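Local atomic coordinates of acetylxylan esterase / glucomannan deacetylase (Cellvibrio japonicus, PDB entry 2WAA), a protein that removes acetyl groups from acetylated xylan and glucomannan during the breakdown of plant cell wall polysaccharides. Residues A[231-234]-A[235-239]; A[241-245]-A[246-250]; A[254-257]-A[258-262]. One frame throughout, in Å; residues are numbered along the deposited sequence. Where two conformers were deposited one is given.

Contact 1: residues A[231-234]-A[235-239]. With ACT (acetate ion), chain C.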
ATOM      1  N   SER A 231       9.526   6.000  -5.676  1.00  7.57           N
ATOM      2  CA  SER A 231       8.770   7.191  -5.296  1.00  8.57           C
ATOM      3  C   SER A 231       8.022   7.697  -6.528  1.00  8.91           C
ATOM      4  O   SER A 231       8.658   8.088  -7.499  1.00  9.39           O
ATOM      5  CB  SER A 231       9.728   8.277  -4.815  1.00 10.00           C
ATOM      6  OG  SER A 231       8.955   9.402  -4.420  1.00 11.65           O
ATOM      7  N   ALA A 232       6.689   7.654  -6.481  1.00  8.90           N
ATOM      8  CA  ALA A 232       5.793   8.016  -7.587  1.00  8.56           C
ATOM      9  C   ALA A 232       4.924   9.219  -7.170  1.00  8.69           C
ATOM     10  O   ALA A 232       3.770   9.357  -7.638  1.00 10.04           O
ATOM     11  CB  ALA A 232       4.909   6.794  -7.909  1.00  8.77           C
ATOM     12  N   ILE A 233       5.486  10.136  -6.376  1.00  8.42           N
ATOM     13  CA  ILE A 233       4.705  11.285  -5.876  1.00  8.17           C
ATOM     14  C   ILE A 233       4.761  12.380  -6.936  1.00  8.65           C
ATOM     15  O   ILE A 233       5.660  12.371  -7.807  1.00  9.39           O
ATOM     16  CB  ILE A 233       5.295  11.789  -4.529  1.00  7.79           C
ATOM     17  CG1 ILE A 233       4.348  12.744  -3.828  1.00  7.74           C
ATOM     18  CG2 ILE A 233       6.690  12.433  -4.750  1.00  8.33           C
ATOM     19  CD1 ILE A 233       3.116  11.980  -3.159  1.00  7.43           C
ATOM     20  N   GLY A 234       3.816  13.319  -6.888  1.00  9.05           N
ATOM     21  CA  GLY A 234       3.885  14.458  -7.785  1.00  9.05           C
ATOM     22  C   GLY A 234       2.581  14.952  -8.400  1.00  9.81           C
ATOM     23  O   GLY A 234       2.429  16.162  -8.555  1.00 10.37           O
ATOM     24  N   THR A 235       1.654  14.055  -8.771  1.00  7.79           N
ATOM     25  CA  THR A 235       0.413  14.486  -9.421  1.00  9.46           C
ATOM     26  C   THR A 235      -0.201  15.679  -8.667  1.00  9.46           C
ATOM     27  O   THR A 235      -0.581  16.683  -9.277  1.00  9.92           O
ATOM     28  CB  THR A 235      -0.607  13.383  -9.407  1.00  8.65           C
ATOM     29  OG1 THR A 235      -0.029  12.251 -10.081  1.00 12.41           O
ATOM     30  CG2 THR A 235      -1.892  13.804 -10.155  1.00  9.82           C
ATOM     31  N   ASN A 236      -0.314  15.575  -7.357  1.00  8.80           N
ATOM     32  CA  ASN A 236      -1.090  16.608  -6.642  1.00  9.20           C
ATOM     33  C   ASN A 236      -0.324  17.913  -6.510  1.00 10.09           C
ATOM     34  O   ASN A 236      -0.929  18.996  -6.446  1.00 10.04           O
ATOM     35  CB  ASN A 236      -1.588  16.043  -5.295  1.00  8.96           C
ATOM     36  CG  ASN A 236      -2.516  14.860  -5.509  1.00  7.22           C
ATOM     37  OD1 ASN A 236      -3.499  14.972  -6.270  1.00  9.69           O
ATOM     38  ND2 ASN A 236      -2.178  13.677  -4.909  1.00  7.93           N
ATOM     39  N   ASP A 237       1.007  17.832  -6.443  1.00 11.38           N
ATOM     40  CA  ASP A 237       1.816  19.045  -6.439  1.00 11.29           C
ATOM     41  C   ASP A 237       1.583  19.881  -7.691  1.00 12.44           C
ATOM     42  O   ASP A 237       1.747  21.117  -7.663  1.00 12.48           O
ATOM     43  CB  ASP A 237       3.302  18.723  -6.374  1.00 11.43           C
ATOM     44  CG  ASP A 237       3.679  18.055  -5.073  1.00 12.30           C
ATOM     45  OD1 ASP A 237       3.526  18.719  -4.013  1.00 10.70           O
ATOM     46  OD2 ASP A 237       4.091  16.867  -5.117  1.00  9.56           O
ATOM     47  N   PHE A 238       1.308  19.193  -8.811  1.00 12.53           N
ATOM     48  CA  PHE A 238       1.118  19.864 -10.131  1.00 13.00           C
ATOM     49  C   PHE A 238      -0.337  20.209 -10.447  1.00 14.90           C
ATOM     50  O   PHE A 238      -0.628  20.853 -11.471  1.00 14.49           O
ATOM     51  CB  PHE A 238       1.726  18.990 -11.268  1.00 13.03           C
ATOM     52  CG  PHE A 238       3.226  19.021 -11.275  1.00 12.41           C
ATOM     53  CD1 PHE A 238       3.929  18.523 -10.185  1.00 14.38           C
ATOM     54  CD2 PHE A 238       3.937  19.600 -12.306  1.00 12.19           C
ATOM     55  CE1 PHE A 238       5.320  18.567 -10.144  1.00 11.43           C
ATOM     56  CE2 PHE A 238       5.316  19.659 -12.291  1.00 11.38           C
ATOM     57  CZ  PHE A 238       6.035  19.153 -11.209  1.00 13.63           C
ATOM     58  N   SER A 239      -1.253  19.806  -9.572  1.00 15.63           N
ATOM     59  CA  SER A 239      -2.676  20.066  -9.823  0.50 16.89           C
ATOM     60  C   SER A 239      -3.014  21.544  -9.873  1.00 18.14           C
ATOM     61  O   SER A 239      -3.727  21.983 -10.778  1.00 18.22           O
ATOM     62  CB  SER A 239      -3.551  19.342  -8.808  0.50 16.97           C
ATOM     63  OG  SER A 239      -3.383  17.970  -9.011  0.50 15.10           O
TER
HETATM   64  C   ACT C1343      -4.498  11.673  -6.327  1.00 15.00           C
HETATM   65  O   ACT C1343      -5.752  11.935  -6.359  1.00 15.14           O
HETATM   66  OXT ACT C1343      -4.016  11.479  -5.187  1.00 13.71           O
HETATM   67  CH3 ACT C1343      -3.630  11.589  -7.554  1.00 15.63           C
HETATM   68  O   HOH W   1       2.641  11.254  -9.381  1.00 12.42           O
HETATM   69  O   HOH W   2       1.166  13.564  -5.659  1.00  7.12           O

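Contact 2: residues A[241-245]-A[246-250]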
ATOM      1  N   GLY A 241      -0.906  23.897 -10.628  1.00 19.69           N
ATOM      2  CA  GLY A 241      -0.034  24.517 -11.619  1.00 18.66           C
ATOM      3  C   GLY A 241       1.338  23.876 -11.406  1.00 17.43           C
ATOM      4  O   GLY A 241       1.532  23.099 -10.461  1.00 16.96           O
ATOM      5  N   ILE A 242       2.305  24.170 -12.256  1.00 17.02           N
ATOM      6  CA  ILE A 242       3.643  23.628 -12.041  1.00 16.19           C
ATOM      7  C   ILE A 242       4.276  24.345 -10.875  1.00 16.43           C
ATOM      8  O   ILE A 242       4.361  25.578 -10.911  1.00 16.04           O
ATOM      9  CB  ILE A 242       4.494  23.842 -13.305  1.00 16.54           C
ATOM     10  CG1 ILE A 242       3.931  22.989 -14.447  1.00 16.60           C
ATOM     11  CG2 ILE A 242       5.972  23.577 -13.032  1.00 17.08           C
ATOM     12  CD1 ILE A 242       4.558  23.307 -15.851  1.00 18.94           C
ATOM     13  N   PRO A 243       4.747  23.611  -9.826  1.00 16.16           N
ATOM     14  CA  PRO A 243       5.347  24.324  -8.679  1.00 15.75           C
ATOM     15  C   PRO A 243       6.726  24.911  -8.965  1.00 17.48           C
ATOM     16  O   PRO A 243       7.422  24.490  -9.889  1.00 16.85           O
ATOM     17  CB  PRO A 243       5.477  23.223  -7.588  1.00 16.39           C
ATOM     18  CG  PRO A 243       5.499  21.886  -8.358  1.00 13.64           C
ATOM     19  CD  PRO A 243       4.632  22.133  -9.580  1.00 14.56           C
ATOM     20  N   ASP A 244       7.125  25.891  -8.170  1.00 17.53           N
ATOM     21  CA  ASP A 244       8.456  26.479  -8.285  1.00 19.80           C
ATOM     22  C   ASP A 244       9.594  25.429  -8.386  1.00 19.66           C
ATOM     23  O   ASP A 244       9.740  24.562  -7.493  1.00 19.68           O
ATOM     24  CB  ASP A 244       8.716  27.384  -7.065  1.00 20.06           C
ATOM     25  CG  ASP A 244      10.076  28.005  -7.109  1.00 23.10           C
ATOM     26  OD1 ASP A 244      10.349  28.727  -8.098  1.00 28.60           O
ATOM     27  OD2 ASP A 244      10.897  27.780  -6.191  1.00 25.06           O
ATOM     28  N   ARG A 245      10.421  25.541  -9.422  1.00 19.12           N
ATOM     29  CA  ARG A 245      11.464  24.552  -9.683  1.00 18.95           C
ATOM     30  C   ARG A 245      12.478  24.400  -8.556  1.00 19.81           C
ATOM     31  O   ARG A 245      12.693  23.271  -8.051  1.00 18.55           O
ATOM     32  CB  ARG A 245      12.144  24.845 -11.022  1.00 20.21           C
ATOM     33  CG  ARG A 245      13.391  24.064 -11.276  1.00 20.17           C
ATOM     34  CD  ARG A 245      13.914  24.272 -12.746  1.00 22.20           C
ATOM     35  NE  ARG A 245      14.694  23.112 -13.115  1.00 26.09           N
ATOM     36  CZ  ARG A 245      14.353  22.181 -14.017  1.00 26.98           C
ATOM     37  NH1 ARG A 245      13.264  22.276 -14.773  1.00 22.46           N
ATOM     38  NH2 ARG A 245      15.159  21.146 -14.179  1.00 29.65           N
ATOM     39  N   ALA A 246      13.112  25.499  -8.134  1.00 18.83           N
ATOM     40  CA  ALA A 246      14.102  25.363  -7.055  1.00 19.09           C
ATOM     41  C   ALA A 246      13.490  24.788  -5.778  1.00 17.76           C
ATOM     42  O   ALA A 246      14.101  23.974  -5.124  1.00 18.27           O
ATOM     43  CB  ALA A 246      14.842  26.718  -6.759  1.00 17.87           C
ATOM     44  N   THR A 247      12.288  25.216  -5.425  1.00 17.38           N
ATOM     45  CA  THR A 247      11.658  24.781  -4.196  1.00 17.70           C
ATOM     46  C   THR A 247      11.373  23.263  -4.255  1.00 16.68           C
ATOM     47  O   THR A 247      11.672  22.488  -3.337  1.00 16.84           O
ATOM     48  CB  THR A 247      10.307  25.477  -3.998  1.00 18.40           C
ATOM     49  OG1 THR A 247      10.487  26.897  -3.878  1.00 19.51           O
ATOM     50  CG2 THR A 247       9.613  24.957  -2.740  1.00 21.00           C
ATOM     51  N   TYR A 248      10.805  22.844  -5.360  1.00 15.26           N
ATOM     52  CA  TYR A 248      10.467  21.438  -5.496  1.00 13.67           C
ATOM     53  C   TYR A 248      11.718  20.550  -5.509  1.00 14.08           C
ATOM     54  O   TYR A 248      11.781  19.517  -4.816  1.00 13.87           O
ATOM     55  CB  TYR A 248       9.663  21.234  -6.760  1.00 12.45           C
ATOM     56  CG  TYR A 248       8.874  19.954  -6.697  1.00 12.84           C
ATOM     57  CD1 TYR A 248       7.620  19.945  -6.100  1.00 12.65           C
ATOM     58  CD2 TYR A 248       9.379  18.772  -7.245  1.00  9.95           C
ATOM     59  CE1 TYR A 248       6.852  18.775  -6.042  1.00 11.55           C
ATOM     60  CE2 TYR A 248       8.620  17.593  -7.220  1.00 11.34           C
ATOM     61  CZ  TYR A 248       7.363  17.617  -6.599  1.00 10.67           C
ATOM     62  OH  TYR A 248       6.593  16.493  -6.527  1.00 11.07           O
ATOM     63  N   ILE A 249      12.713  20.934  -6.298  1.00 14.07           N
ATOM     64  CA  ILE A 249      13.908  20.105  -6.414  1.00 14.35           C
ATOM     65  C   ILE A 249      14.634  20.067  -5.079  1.00 16.07           C
ATOM     66  O   ILE A 249      15.129  19.007  -4.642  1.00 15.23           O
ATOM     67  CB  ILE A 249      14.839  20.597  -7.538  1.00 14.93           C
ATOM     68  CG1 ILE A 249      14.180  20.343  -8.925  1.00 14.66           C
ATOM     69  CG2 ILE A 249      16.263  19.943  -7.423  1.00 14.11           C
ATOM     70  CD1 ILE A 249      14.958  21.013 -10.064  1.00 17.09           C
ATOM     71  N   ASN A 250      14.696  21.198  -4.384  1.00 16.83           N
ATOM     72  CA  ASN A 250      15.373  21.164  -3.102  1.00 16.44           C
ATOM     73  C   ASN A 250      14.630  20.291  -2.089  1.00 15.66           C
ATOM     74  O   ASN A 250      15.269  19.585  -1.298  1.00 14.68           O
ATOM     75  CB  ASN A 250      15.594  22.575  -2.556  1.00 18.30           C
ATOM     76  CG  ASN A 250      16.658  23.317  -3.336  1.00 20.68           C
ATOM     77  OD1 ASN A 250      17.551  22.702  -3.971  1.00 23.08           O
ATOM     78  ND2 ASN A 250      16.604  24.634  -3.266  1.00 23.05           N
TER
HETATM   79  O   HOH W   3      12.811  28.195  -9.222  1.00 29.05           O

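Contact 3: residues A[254-257]-A[258-262]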
ATOM      1  N   ARG A 254      16.052  16.798  -0.532  1.00 12.88           N
ATOM      2  CA  ARG A 254      16.142  16.580   0.899  0.50 12.96           C
ATOM      3  C   ARG A 254      15.400  15.310   1.322  1.00 12.87           C
ATOM      4  O   ARG A 254      15.902  14.554   2.151  1.00 13.05           O
ATOM      5  CB  ARG A 254      15.696  17.805   1.679  0.50 13.66           C
ATOM      6  CG  ARG A 254      15.972  17.631   3.165  0.50 16.63           C
ATOM      7  CD  ARG A 254      15.958  18.924   3.946  0.50 22.31           C
ATOM      8  NE  ARG A 254      16.017  18.644   5.382  0.50 26.78           N
ATOM      9  CZ  ARG A 254      16.915  19.173   6.211  0.50 29.09           C
ATOM     10  NH1 ARG A 254      17.823  20.029   5.750  0.50 30.04           N
ATOM     11  NH2 ARG A 254      16.896  18.862   7.499  0.50 28.38           N
ATOM     12  N   PHE A 255      14.235  15.054   0.743  1.00 11.38           N
ATOM     13  CA  PHE A 255      13.505  13.806   1.076  1.00 10.37           C
ATOM     14  C   PHE A 255      14.263  12.531   0.672  1.00  9.52           C
ATOM     15  O   PHE A 255      14.326  11.562   1.442  1.00  9.19           O
ATOM     16  CB  PHE A 255      12.073  13.865   0.479  1.00 10.12           C
ATOM     17  CG  PHE A 255      11.247  12.621   0.760  1.00  9.52           C
ATOM     18  CD1 PHE A 255      10.999  12.227   2.073  1.00 10.94           C
ATOM     19  CD2 PHE A 255      10.761  11.833  -0.286  1.00 11.32           C
ATOM     20  CE1 PHE A 255      10.259  11.055   2.345  1.00 11.03           C
ATOM     21  CE2 PHE A 255      10.011  10.672  -0.024  1.00 10.69           C
ATOM     22  CZ  PHE A 255       9.773  10.283   1.303  1.00 12.00           C
ATOM     23  N   VAL A 256      14.869  12.509  -0.519  1.00  9.28           N
ATOM     24  CA  VAL A 256      15.526  11.296  -0.975  1.00 10.12           C
ATOM     25  C   VAL A 256      16.779  11.114  -0.121  1.00 10.48           C
ATOM     26  O   VAL A 256      17.120   9.997   0.220  1.00 11.39           O
ATOM     27  CB  VAL A 256      15.866  11.351  -2.460  1.00  9.59           C
ATOM     28  CG1 VAL A 256      16.770  10.181  -2.870  1.00  8.99           C
ATOM     29  CG2 VAL A 256      14.545  11.365  -3.297  1.00 11.69           C
ATOM     30  N   ARG A 257      17.408  12.217   0.293  1.00 10.96           N
ATOM     31  CA  ARG A 257      18.486  12.088   1.278  1.00 12.05           C
ATOM     32  C   ARG A 257      18.042  11.396   2.577  1.00 12.01           C
ATOM     33  O   ARG A 257      18.770  10.563   3.122  1.00 11.94           O
ATOM     34  CB  ARG A 257      19.134  13.443   1.562  1.00 12.89           C
ATOM     35  CG  ARG A 257      20.072  13.841   0.480  1.00 17.13           C
ATOM     36  CD  ARG A 257      20.819  15.149   0.792  1.00 25.96           C
ATOM     37  NE  ARG A 257      21.648  15.429  -0.379  1.00 29.56           N
ATOM     38  CZ  ARG A 257      21.823  16.630  -0.920  1.00 32.47           C
ATOM     39  NH1 ARG A 257      21.232  17.703  -0.388  1.00 33.41           N
ATOM     40  NH2 ARG A 257      22.584  16.742  -2.014  1.00 31.03           N
ATOM     41  N   THR A 258      16.850  11.726   3.085  1.00 11.21           N
ATOM     42  CA  THR A 258      16.292  11.011   4.216  1.00 11.39           C
ATOM     43  C   THR A 258      16.110   9.515   3.921  1.00 10.75           C
ATOM     44  O   THR A 258      16.460   8.644   4.741  1.00 10.74           O
ATOM     45  CB  THR A 258      14.911  11.628   4.602  1.00 11.93           C
ATOM     46  OG1 THR A 258      15.104  12.990   5.039  1.00 12.88           O
ATOM     47  CG2 THR A 258      14.207  10.800   5.730  1.00 12.89           C
ATOM     48  N   LEU A 259      15.565   9.202   2.747  1.00  9.22           N
ATOM     49  CA  LEU A 259      15.379   7.815   2.397  1.00  8.50           C
ATOM     50  C   LEU A 259      16.722   7.079   2.366  1.00  9.02           C
ATOM     51  O   LEU A 259      16.835   5.926   2.817  1.00  8.48           O
ATOM     52  CB  LEU A 259      14.734   7.677   1.018  1.00  7.80           C
ATOM     53  CG  LEU A 259      13.316   8.218   0.948  1.00  8.99           C
ATOM     54  CD1 LEU A 259      12.849   8.046  -0.490  1.00  8.68           C
ATOM     55  CD2 LEU A 259      12.367   7.456   1.924  1.00  7.73           C
ATOM     56  N   LEU A 260      17.707   7.713   1.751  1.00  8.85           N
ATOM     57  CA  LEU A 260      19.002   7.059   1.534  1.00 10.38           C
ATOM     58  C   LEU A 260      19.643   6.735   2.896  1.00 11.10           C
ATOM     59  O   LEU A 260      20.290   5.699   3.074  1.00 11.43           O
ATOM     60  CB  LEU A 260      19.931   7.999   0.745  1.00 10.61           C
ATOM     61  CG  LEU A 260      19.665   8.130  -0.792  1.00 10.82           C
ATOM     62  CD1 LEU A 260      20.420   9.366  -1.380  1.00 12.29           C
ATOM     63  CD2 LEU A 260      20.031   6.887  -1.515  1.00 11.88           C
ATOM     64  N   ASP A 261      19.497   7.667   3.813  1.00 12.43           N
ATOM     65  CA  ASP A 261      20.074   7.555   5.157  1.00 14.96           C
ATOM     66  C   ASP A 261      19.284   6.533   5.990  1.00 14.33           C
ATOM     67  O   ASP A 261      19.868   5.690   6.657  1.00 14.00           O
ATOM     68  CB  ASP A 261      20.060   8.937   5.819  1.00 17.00           C
ATOM     69  CG  ASP A 261      20.427   8.884   7.271  1.00 25.75           C
ATOM     70  OD1 ASP A 261      21.317   8.052   7.607  1.00 33.89           O
ATOM     71  OD2 ASP A 261      19.839   9.650   8.085  1.00 34.73           O
ATOM     72  N   ASN A 262      17.953   6.574   5.930  1.00 12.33           N
ATOM     73  CA  ASN A 262      17.139   5.593   6.687  1.00 13.37           C
ATOM     74  C   ASN A 262      17.226   4.150   6.227  1.00 12.65           C
ATOM     75  O   ASN A 262      16.972   3.231   7.013  1.00 12.63           O
ATOM     76  CB  ASN A 262      15.649   5.996   6.651  1.00 12.57           C
ATOM     77  CG  ASN A 262      15.363   7.233   7.473  1.00 15.61           C
ATOM     78  OD1 ASN A 262      16.259   7.750   8.162  1.00 16.71           O
ATOM     79  ND2 ASN A 262      14.129   7.725   7.405  1.00 13.06           N
TER
HETATM   80  O   HOH W   4      17.394  15.284   4.428  1.00 21.61           O

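Contact 1: residues A[231-234]-A[235-239]
G234 turns the chain from strand to helix with a positive phi (140°), a backbone shape that would press a side chain against the carbonyl oxygen of I233, and its carbonyl accepts the first i to i+4 bond of the short helix that follows. The G234 O atom accepts from F238 N at 3.2 Å. The same oxygen sits at the edge of the F238 ring, near its plane, 3.2 Å from CD1. D237 closes over the glycine from another side: with CG beside its own backbone N (chi1 -65°), the carboxylate swings back until OD2 lies 3.6 Å from G234 CA. OD2 accepts from L189 N and the Y248 hydroxyl and OD1 from I190 N, so the buried carboxylate joins helix 235-238 to the loop at 189-190 and to helix 245-262.

Two waters bridge the bend. Water 1 accepts from T235 N and lies 2.8 Å from A232 O, to which it may donate; water 2 accepts from both G234 N, at 2.9 Å, and N236 N, at 3.0 Å.

The turn is part of the active site of an SGNH (GDSL-like) hydrolase, and N236 is the asparagine inferred to stabilise the transition state together with G186. Its ND2 donates to an acetate ion, probably from the crystallisation liquor, meeting OXT at 2.9 Å in a nearly straight bond (169°). R187 O accepts from the same amide nitrogen, which helps fix its rotation. The acetate, also bound by S141 N, G186 N and H316 NE2, marks the probable oxyanion hole, and T235 CG2 packs against its methyl group. S231 ends strand 228-231 of the central parallel sheet, and the F238 ring rests on A283 and L284 of helix 278-295.

Contact 2: residues A[241-245]-A[246-250]
D244 and T247 make the polar part of the contact, their side chains crossing at about a right angle. D244 OD2 accepts twice from T247. The hydroxyl OG1 reaches it at 2.5 Å, a short bond that uses the anti lone pair, away from OD1. The backbone N arrives at 3.0 Å from above the carboxylate plane, about 45° out of it. With CG anti to the backbone N (chi1 179°), the aspartate carboxylate reaches forward over the first turn. Its other oxygen, OD1, accepts from water 3, which in turn accepts from A246 N, so two of the amides that open the helix are served by one side chain, directly or through water. The negative charge at the amino end of the helix would also be favoured by the helix dipole.

This is a classic N-cap: D244 precedes helix 245-262, which follows the short helix 235-238 of the SGNH hydrolase domain, and P243 stands just before the cap.

Backbone bonds continue the helix at once. Y248 N donates to D244 O at 2.9 Å, and I249 N donates to R245 O at the same length.

Among the apolar contacts, P243 CG lies 3.7 Å from CD1 of the Y248 ring, the two side chains meeting obliquely. The ring of the tyrosine, whose hydroxyl is held by D237, touches L189 and I190. In a second pair, R245 and I249 lie side by side and point the same way. The arginine chain is extended, and its CG packs 3.6 Å from I249 CD1, which also approaches NE at 3.7 Å. The guanidinium end reaches helix 278-295, where NH2 makes a salt bridge with E290 and a hydrogen bond with S286.

Contact 3: residues A[254-257]-A[258-262]
Four successive i to i+4 backbone bonds join 254-257 to 258-262, from T258 N to R254 O (3.1 Å) through L259 N to F255 O and L260 N to V256 O (2.8 Å) to D261 N to R257 O. These are the last turns of an amphipathic alpha helix, 245-262, which packs on the parallel sheet of the SGNH hydrolase domain and leads into strand 267-270.

F255 and L259 form one buried apolar pair. The phenylalanine has CG anti to its backbone nitrogen (chi1 180°), while the leucine has CG beside its own nitrogen (chi1 -65°), and this pairing brings the branched end of L259 over one face of the ring. L259 CG stands 4.3 Å from the ring centroid and 17° off the normal, a CH-pi contact displaced toward the rim. Both methyls join in: CD2 meets CZ, and CD1 lies 3.9 Å from CE2. The ring of Y206 packs edge-to-face with F255, whose side chain also touches L202 and P203.

V256 and L260 form a second, neighbouring apolar pair. The CG1 branch of the valine comes within 4.0 Å of L260 CD1, their side chains meeting at a slant. L259, V256 and L260 all touch I268 of strand 267-270, and V256 also reaches L295 of helix 278-295.

The exposed R254, R257 and D261 face away from the sheet side that V256, L259 and L260 occupy. A water binds near the first of the backbone bonds: water 4 donates to R254 O, which also accepts from T258 N, and the same water is hydrogen-bonded to T258 OG1 at 3.3 Å.

The three contacts follow one another along the SGNH hydrolase domain, each local, none enclosing or crossing another. Contact 1 closes the bend from strand 228-231 into helix 235-238, at the active site. Contact 2 comes next, where the loop after that helix turns into helix 245-262. These two touch through D237 and Y248, and F238 CZ packs against P243 CD, so the long helix begins against the active-site turn. Contact 3 lies further along the same helix, its centre about 18 Å from that of each other contact, and ties the helix to strand 267-270. Helix 278-295 is a neighbour common to all three.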